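Local coordinates for putative branched-chain amino acid transport system substrate-binding protein (Rhodopseudomonas palustris, PDB 3TX6) that probably captures aromatic acids such as 3-(4-hydroxyphenyl)pyruvate in the periplasm for uptake by an ABC transporter, at residues G52-T58 against P80-V85; A61-V65 against V88-V94. All coordinates share one frame; numbering follows the deposited sequence. Where two conformers were deposited one is given.

Contact 1 (G52-T58 against P80-V85); sequences GDPTAAT and PPTVAV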
ATOM      1  N   GLY A  52       4.770 -13.644  -3.138  1.00 13.63           N
ATOM      2  CA  GLY A  52       3.418 -13.190  -3.464  1.00 15.06           C
ATOM      3  C   GLY A  52       2.334 -14.261  -3.397  1.00 16.17           C
ATOM      4  O   GLY A  52       1.201 -14.020  -3.771  1.00 15.84           O
ATOM      5  N   ASP A  53       2.694 -15.442  -2.949  1.00 14.84           N
ATOM      6  CA  ASP A  53       1.806 -16.609  -2.984  1.00 16.22           C
ATOM      7  C   ASP A  53       1.072 -16.743  -1.677  1.00 16.58           C
ATOM      8  O   ASP A  53       1.709 -16.788  -0.622  1.00 15.59           O
ATOM      9  CB  ASP A  53       2.642 -17.853  -3.158  1.00 16.68           C
ATOM     10  CG  ASP A  53       1.832 -19.117  -3.103  1.00 23.54           C
ATOM     11  OD1 ASP A  53       0.767 -19.200  -3.670  1.00 36.14           O
ATOM     12  OD2 ASP A  53       2.317 -20.093  -2.534  1.00 42.47           O
ATOM     13  N   PRO A  54      -0.255 -16.836  -1.731  1.00 15.60           N
ATOM     14  CA  PRO A  54      -0.966 -16.982  -0.479  1.00 15.95           C
ATOM     15  C   PRO A  54      -0.565 -18.195   0.389  1.00 14.13           C
ATOM     16  O   PRO A  54      -0.586 -18.104   1.638  1.00 16.07           O
ATOM     17  CB  PRO A  54      -2.427 -17.094  -0.927  1.00 18.58           C
ATOM     18  CG  PRO A  54      -2.482 -16.271  -2.181  1.00 22.49           C
ATOM     19  CD  PRO A  54      -1.164 -16.519  -2.850  1.00 17.10           C
ATOM     20  N   THR A  55      -0.260 -19.324  -0.254  0.50 16.08           N
ATOM     21  CA  THR A  55       0.166 -20.502   0.480  0.50 15.44           C
ATOM     22  C   THR A  55       1.449 -20.245   1.270  0.50 14.87           C
ATOM     23  O   THR A  55       1.517 -20.567   2.459  0.50 16.33           O
ATOM     24  CB  THR A  55       0.308 -21.710  -0.449  0.50 16.37           C
ATOM     25  OG1 THR A  55      -0.978 -22.038  -1.005  0.50 22.32           O
ATOM     26  CG2 THR A  55       0.904 -22.922   0.309  0.50 16.92           C
ATOM     27  N   ALA A  56       2.455 -19.654   0.630  1.00 15.26           N
ATOM     28  CA  ALA A  56       3.699 -19.301   1.317  1.00 14.28           C
ATOM     29  C   ALA A  56       3.465 -18.280   2.458  1.00 13.53           C
ATOM     30  O   ALA A  56       4.054 -18.394   3.531  1.00 14.58           O
ATOM     31  CB  ALA A  56       4.754 -18.771   0.339  1.00 16.31           C
ATOM     32  N   ALA A  57       2.595 -17.288   2.216  1.00 12.98           N
ATOM     33  CA  ALA A  57       2.315 -16.230   3.215  1.00 12.50           C
ATOM     34  C   ALA A  57       1.588 -16.862   4.433  1.00 12.88           C
ATOM     35  O   ALA A  57       1.845 -16.477   5.567  1.00 14.97           O
ATOM     36  CB  ALA A  57       1.523 -15.069   2.606  1.00 14.02           C
ATOM     37  N   THR A  58       0.719 -17.847   4.197  1.00 14.64           N
ATOM     38  CA  THR A  58       0.020 -18.525   5.269  1.00 14.48           C
ATOM     39  C   THR A  58       1.036 -19.284   6.124  1.00 12.43           C
ATOM     40  O   THR A  58       1.044 -19.201   7.366  1.00 15.46           O
ATOM     41  CB  THR A  58      -1.029 -19.514   4.670  1.00 15.20           C
ATOM     42  OG1 THR A  58      -1.988 -18.804   3.883  1.00 15.84           O
ATOM     43  CG2 THR A  58      -1.740 -20.285   5.776  1.00 17.57           C
ATOM     44  N   PRO A  80      -3.448 -10.732  -2.427  1.00 14.99           N
ATOM     45  CA  PRO A  80      -3.782 -12.143  -2.143  1.00 15.82           C
ATOM     46  C   PRO A  80      -3.024 -12.745  -0.929  1.00 15.69           C
ATOM     47  O   PRO A  80      -3.653 -13.334  -0.053  1.00 16.39           O
ATOM     48  CB  PRO A  80      -3.486 -12.856  -3.487  1.00 20.78           C
ATOM     49  CG  PRO A  80      -3.773 -11.768  -4.491  1.00 19.70           C
ATOM     50  CD  PRO A  80      -3.157 -10.544  -3.845  1.00 17.22           C
ATOM     51  N   PRO A  81      -1.708 -12.569  -0.846  1.00 14.57           N
ATOM     52  CA  PRO A  81      -1.043 -13.113   0.358  1.00 14.40           C
ATOM     53  C   PRO A  81      -1.421 -12.341   1.657  1.00 13.57           C
ATOM     54  O   PRO A  81      -1.297 -12.873   2.766  1.00 14.72           O
ATOM     55  CB  PRO A  81       0.434 -12.968   0.026  1.00 15.12           C
ATOM     56  CG  PRO A  81       0.506 -11.894  -0.995  1.00 15.53           C
ATOM     57  CD  PRO A  81      -0.754 -12.052  -1.814  1.00 15.97           C
ATOM     58  N   THR A  82      -1.807 -11.062   1.535  1.00 12.71           N
ATOM     59  CA  THR A  82      -2.168 -10.235   2.691  1.00 12.82           C
ATOM     60  C   THR A  82      -3.480 -10.743   3.300  1.00 13.57           C
ATOM     61  O   THR A  82      -3.627 -10.811   4.550  1.00 13.72           O
ATOM     62  CB  THR A  82      -2.274  -8.753   2.303  1.00 12.82           C
ATOM     63  OG1 THR A  82      -1.008  -8.320   1.832  1.00 12.87           O
ATOM     64  CG2 THR A  82      -2.669  -7.844   3.485  1.00 14.07           C
ATOM     65  N   VAL A  83      -4.421 -11.147   2.444  1.00 14.70           N
ATOM     66  CA  VAL A  83      -5.631 -11.811   2.919  1.00 14.31           C
ATOM     67  C   VAL A  83      -5.278 -13.067   3.731  1.00 15.54           C
ATOM     68  O   VAL A  83      -5.812 -13.280   4.833  1.00 16.47           O
ATOM     69  CB  VAL A  83      -6.609 -12.098   1.772  1.00 14.46           C
ATOM     70  CG1 VAL A  83      -7.730 -13.043   2.225  1.00 16.80           C
ATOM     71  CG2 VAL A  83      -7.193 -10.770   1.207  1.00 16.79           C
ATOM     72  N   ALA A  84      -4.343 -13.847   3.220  1.00 14.50           N
ATOM     73  CA  ALA A  84      -3.867 -15.038   3.902  1.00 15.13           C
ATOM     74  C   ALA A  84      -3.272 -14.741   5.279  1.00 14.19           C
ATOM     75  O   ALA A  84      -3.558 -15.468   6.255  1.00 15.50           O
ATOM     76  CB  ALA A  84      -2.868 -15.808   3.040  1.00 17.05           C
ATOM     77  N   VAL A  85      -2.433 -13.715   5.370  1.00 12.67           N
ATOM     78  CA  VAL A  85      -1.856 -13.344   6.636  1.00 12.28           C
ATOM     79  C   VAL A  85      -2.945 -12.955   7.619  1.00 12.94           C
ATOM     80  O   VAL A  85      -2.903 -13.337   8.775  1.00 13.87           O
ATOM     81  CB  VAL A  85      -0.820 -12.220   6.468  1.00 12.40           C
ATOM     82  CG1 VAL A  85      -0.301 -11.755   7.833  1.00 14.28           C
ATOM     83  CG2 VAL A  85       0.362 -12.677   5.576  1.00 13.62           C
TER
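Pro-81 packs against Gly-52 and Ala-57 where helix 54-67 starts beside helix 79-92. Followed outward, its CB meets the methyl of Ala-57 (CB to CB 3.5 Å), its CG comes against the backbone of Gly-52, and its CD lies 3.4 Å from Gly-52 O. Gly-52 has a positive phi, which suits glycine. Pro-54 stands in the first turn of its helix, where a missing N-H costs nothing. Its ring crosses Pro-80 at a slant, Pro-54 CG to Pro-80 CB 3.8 Å. Small residues then let the helices draw together, the axes of these short segments approaching to 7.9 Å. Ala-84 CB sits 3.5 Å from Pro-54 O and 3.2 Å from Thr-58 OG1. Thr-58 OG1, set beside its own backbone N (chi1 -61°), turns back and donates to Pro-54 O at 2.7 Å, while Thr-58 N reaches the same oxygen from the opposite face; the carbonyl thus carries two bonds beside an apolar methyl. Asp-53 serves as N-cap: its OD2 accepts from Ala-56 N at 3.2 Å. Two helices running the same way, 32° apart over these segments, each following a parallel strand of the same sheet (41-49 and 72-75, with 8-14 between them), are typical of the Rossmann-like lobes of periplasmic binding proteins.

Contact 2 (A61-V65 against V88-V94); sequences ARRFV and VANEAQV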
ATOM      1  N   ALA A  61       3.206 -16.722   8.068  1.00 13.93           N
ATOM      2  CA  ALA A  61       2.472 -16.150   9.174  1.00 14.70           C
ATOM      3  C   ALA A  61       2.346 -17.149  10.337  1.00 14.96           C
ATOM      4  O   ALA A  61       2.498 -16.771  11.506  1.00 14.83           O
ATOM      5  CB  ALA A  61       1.068 -15.621   8.721  1.00 15.16           C
ATOM      6  N   ARG A  62       2.067 -18.410  10.020  1.00 14.72           N
ATOM      7  CA  ARG A  62       1.961 -19.421  11.025  1.00 15.48           C
ATOM      8  C   ARG A  62       3.289 -19.662  11.739  1.00 15.28           C
ATOM      9  O   ARG A  62       3.306 -19.796  12.954  1.00 15.86           O
ATOM     10  CB  ARG A  62       1.410 -20.710  10.409  1.00 15.35           C
ATOM     11  CG  ARG A  62       1.299 -21.870  11.379  1.00 15.32           C
ATOM     12  CD  ARG A  62       0.533 -21.588  12.666  1.00 16.88           C
ATOM     13  NE  ARG A  62      -0.816 -21.169  12.376  1.00 16.31           N
ATOM     14  CZ  ARG A  62      -1.736 -20.853  13.292  1.00 15.03           C
ATOM     15  NH1 ARG A  62      -1.416 -20.841  14.573  1.00 19.33           N
ATOM     16  NH2 ARG A  62      -2.941 -20.431  12.910  1.00 17.19           N
ATOM     17  N   ARG A  63       4.397 -19.686  10.985  1.00 13.81           N
ATOM     18  CA  ARG A  63       5.709 -19.843  11.610  1.00 15.91           C
ATOM     19  C   ARG A  63       5.932 -18.720  12.613  1.00 15.57           C
ATOM     20  O   ARG A  63       6.428 -18.921  13.702  1.00 18.12           O
ATOM     21  CB  ARG A  63       6.846 -19.794  10.586  1.00 18.16           C
ATOM     22  CG  ARG A  63       6.994 -21.028   9.724  1.00 21.27           C
ATOM     23  CD  ARG A  63       8.166 -20.972   8.750  1.00 24.88           C
ATOM     24  NE  ARG A  63       9.392 -20.881   9.506  1.00 25.95           N
ATOM     25  CZ  ARG A  63      10.550 -20.432   9.064  1.00 24.44           C
ATOM     26  NH1 ARG A  63      10.718 -20.039   7.832  1.00 24.50           N
ATOM     27  NH2 ARG A  63      11.572 -20.406   9.911  1.00 32.75           N
ATOM     28  N   PHE A  64       5.522 -17.501  12.278  1.00 14.93           N
ATOM     29  CA  PHE A  64       5.713 -16.411  13.195  1.00 15.47           C
ATOM     30  C   PHE A  64       4.900 -16.600  14.469  1.00 17.60           C
ATOM     31  O   PHE A  64       5.367 -16.284  15.553  1.00 17.63           O
ATOM     32  CB  PHE A  64       5.314 -15.051  12.597  1.00 13.80           C
ATOM     33  CG  PHE A  64       6.021 -14.692  11.321  1.00 13.94           C
ATOM     34  CD1 PHE A  64       7.349 -14.998  11.127  1.00 14.42           C
ATOM     35  CD2 PHE A  64       5.359 -13.933  10.359  1.00 14.95           C
ATOM     36  CE1 PHE A  64       8.000 -14.615   9.975  1.00 16.50           C
ATOM     37  CE2 PHE A  64       5.988 -13.580   9.195  1.00 17.09           C
ATOM     38  CZ  PHE A  64       7.315 -13.895   9.010  1.00 16.49           C
ATOM     39  N   VAL A  65       3.651 -17.032  14.323  1.00 20.41           N
ATOM     40  CA  VAL A  65       2.734 -16.930  15.457  1.00 27.11           C
ATOM     41  C   VAL A  65       2.982 -18.078  16.395  1.00 30.96           C
ATOM     42  O   VAL A  65       2.743 -17.900  17.612  1.00 30.18           O
ATOM     43  CB  VAL A  65       1.216 -16.707  15.067  1.00 21.44           C
ATOM     44  CG1 VAL A  65       0.981 -15.502  14.176  1.00 24.22           C
ATOM     45  CG2 VAL A  65       0.614 -17.900  14.422  1.00 25.68           C
ATOM     46  N   VAL A  88      -4.650 -15.930   9.154  1.00 14.68           N
ATOM     47  CA  VAL A  88      -3.832 -16.545  10.194  1.00 13.61           C
ATOM     48  C   VAL A  88      -3.861 -15.710  11.491  1.00 15.06           C
ATOM     49  O   VAL A  88      -4.040 -16.247  12.591  1.00 15.15           O
ATOM     50  CB  VAL A  88      -2.394 -16.788   9.716  1.00 15.51           C
ATOM     51  CG1 VAL A  88      -1.512 -17.300  10.879  1.00 16.64           C
ATOM     52  CG2 VAL A  88      -2.392 -17.789   8.560  1.00 17.70           C
ATOM     53  N   ALA A  89      -3.685 -14.395  11.337  1.00 13.15           N
ATOM     54  CA  ALA A  89      -3.617 -13.461  12.436  1.00 13.39           C
ATOM     55  C   ALA A  89      -4.881 -13.508  13.258  1.00 13.18           C
ATOM     56  O   ALA A  89      -4.826 -13.491  14.491  1.00 15.38           O
ATOM     57  CB  ALA A  89      -3.342 -12.037  11.962  1.00 16.06           C
ATOM     58  N   ASN A  90      -6.026 -13.530  12.582  1.00 13.33           N
ATOM     59  CA  ASN A  90      -7.282 -13.534  13.291  1.00 15.71           C
ATOM     60  C   ASN A  90      -7.592 -14.849  13.989  1.00 15.78           C
ATOM     61  O   ASN A  90      -8.256 -14.860  15.031  1.00 18.89           O
ATOM     62  CB  ASN A  90      -8.443 -13.100  12.413  1.00 16.49           C
ATOM     63  CG  ASN A  90      -8.492 -11.592  12.240  1.00 12.26           C
ATOM     64  OD1 ASN A  90      -9.097 -10.893  13.047  1.00 15.73           O
ATOM     65  ND2 ASN A  90      -7.783 -11.070  11.211  1.00 13.80           N
ATOM     66  N   GLU A  91      -7.097 -15.942  13.458  1.00 14.98           N
ATOM     67  CA  GLU A  91      -7.277 -17.258  14.092  1.00 15.60           C
ATOM     68  C   GLU A  91      -6.352 -17.430  15.301  1.00 14.06           C
ATOM     69  O   GLU A  91      -6.787 -17.897  16.372  1.00 16.72           O
ATOM     70  CB  GLU A  91      -7.015 -18.337  13.040  1.00 14.67           C
ATOM     71  CG  GLU A  91      -7.459 -19.726  13.483  1.00 14.43           C
ATOM     72  CD  GLU A  91      -6.449 -20.548  14.225  1.00 14.25           C
ATOM     73  OE1 GLU A  91      -5.313 -20.087  14.424  1.00 16.19           O
ATOM     74  OE2 GLU A  91      -6.802 -21.687  14.621  1.00 17.92           O
ATOM     75  N   ALA A  92      -5.114 -16.941  15.161  1.00 14.09           N
ATOM     76  CA  ALA A  92      -4.110 -17.063  16.202  1.00 15.43           C
ATOM     77  C   ALA A  92      -4.239 -15.945  17.283  1.00 14.06           C
ATOM     78  O   ALA A  92      -3.585 -16.008  18.334  1.00 17.19           O
ATOM     79  CB  ALA A  92      -2.704 -17.034  15.610  1.00 16.20           C
ATOM     80  N   GLN A  93      -5.003 -14.912  16.977  1.00 13.84           N
ATOM     81  CA  GLN A  93      -5.193 -13.763  17.851  1.00 13.27           C
ATOM     82  C   GLN A  93      -3.923 -12.949  18.069  1.00 14.52           C
ATOM     83  O   GLN A  93      -3.484 -12.716  19.203  1.00 14.29           O
ATOM     84  CB  GLN A  93      -5.844 -14.200  19.193  1.00 13.75           C
ATOM     85  CG  GLN A  93      -7.111 -15.036  18.996  1.00 15.11           C
ATOM     86  CD  GLN A  93      -7.725 -15.357  20.329  1.00 16.04           C
ATOM     87  OE1 GLN A  93      -7.319 -16.330  21.026  1.00 22.49           O
ATOM     88  NE2 GLN A  93      -8.664 -14.540  20.723  1.00 16.63           N
ATOM     89  N   VAL A  94      -3.329 -12.561  16.955  1.00 13.54           N
ATOM     90  CA  VAL A  94      -2.107 -11.790  16.931  1.00 14.38           C
ATOM     91  C   VAL A  94      -2.348 -10.521  16.086  1.00 13.36           C
ATOM     92  O   VAL A  94      -2.858 -10.597  14.998  1.00 12.38           O
ATOM     93  CB  VAL A  94      -0.950 -12.601  16.326  1.00 14.21           C
ATOM     94  CG1 VAL A  94       0.348 -11.745  16.303  1.00 15.06           C
ATOM     95  CG2 VAL A  94      -0.746 -13.904  17.099  1.00 17.15           C
TER
HETATM   96  O   HOH W   1      -3.586 -20.560  16.549  1.00 20.46           O
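Val-65 and Val-88 pack between neighbouring helices of a Rossmann-like alpha/beta lobe, with Ile-73 of strand 72-75 touching Val-65. Branched valines fill the wider gap here, the axes of these short segments being 10.1 Å apart. Val-88 CG1 rests on Ala-61 CB at 3.8 Å. Val-65 divides its branches: CG2 meets Ala-92 CB at 3.6 Å, and CG1 meets Val-94 CG2, just past the helix end. Gln-93, with positive phi, makes that exit, and Val-94 N is satisfied by Ala-89 O.

Beside this apolar layer, Arg-62 spans the gap to Glu-91. Its CG is anti to the backbone N (chi1 178°), and bends at chi2 and chi3 swing the guanidinium across. Arg-62 NH2 donates to Glu-91 OE1 at 2.8 Å (N-H...O angle 159°), a salt bridge; the bond lies near the guanidinium plane but meets the carboxylate from above, the two planes being 77° apart. NH1 also has a weak bond to Thr-66 OG1. Replacing Arg-62 with an alanine would probably leave Glu-91 without its charged mate and remove an anchor of the bridging water. OE1 takes two bonds, from NH2 and from that water, which accepts from Arg-62 NH1 at 2.9 Å and donates to Glu-91 OE1 at 2.8 Å.

Contacts 1 and 2 are successive levels of one interface between helix 54-67 and helix 79-92, their centres about 12 Å apart. They join directly: Thr-58 CG2 of contact 1 lies 3.8 Å from Val-88 CG2 of contact 2, and Val-85 CG1 is 4.2 Å from Ala-61 CB. The crossing angle hardly changes, while the local axes spread from 7.9 to 10.1 Å. The prolines belong to contact 1 alone; alanines serve in both, and valines take a larger share in contact 2. Contact 1 is at the ligand end: the side chain of Pro-80 comes within about 4 Å of the bound 3-(4-hydroxyphenyl)pyruvate. Contact 2 lies toward the helix C-termini, its centre about 21 Å from the centre of the chain, against about 15 Å for contact 1.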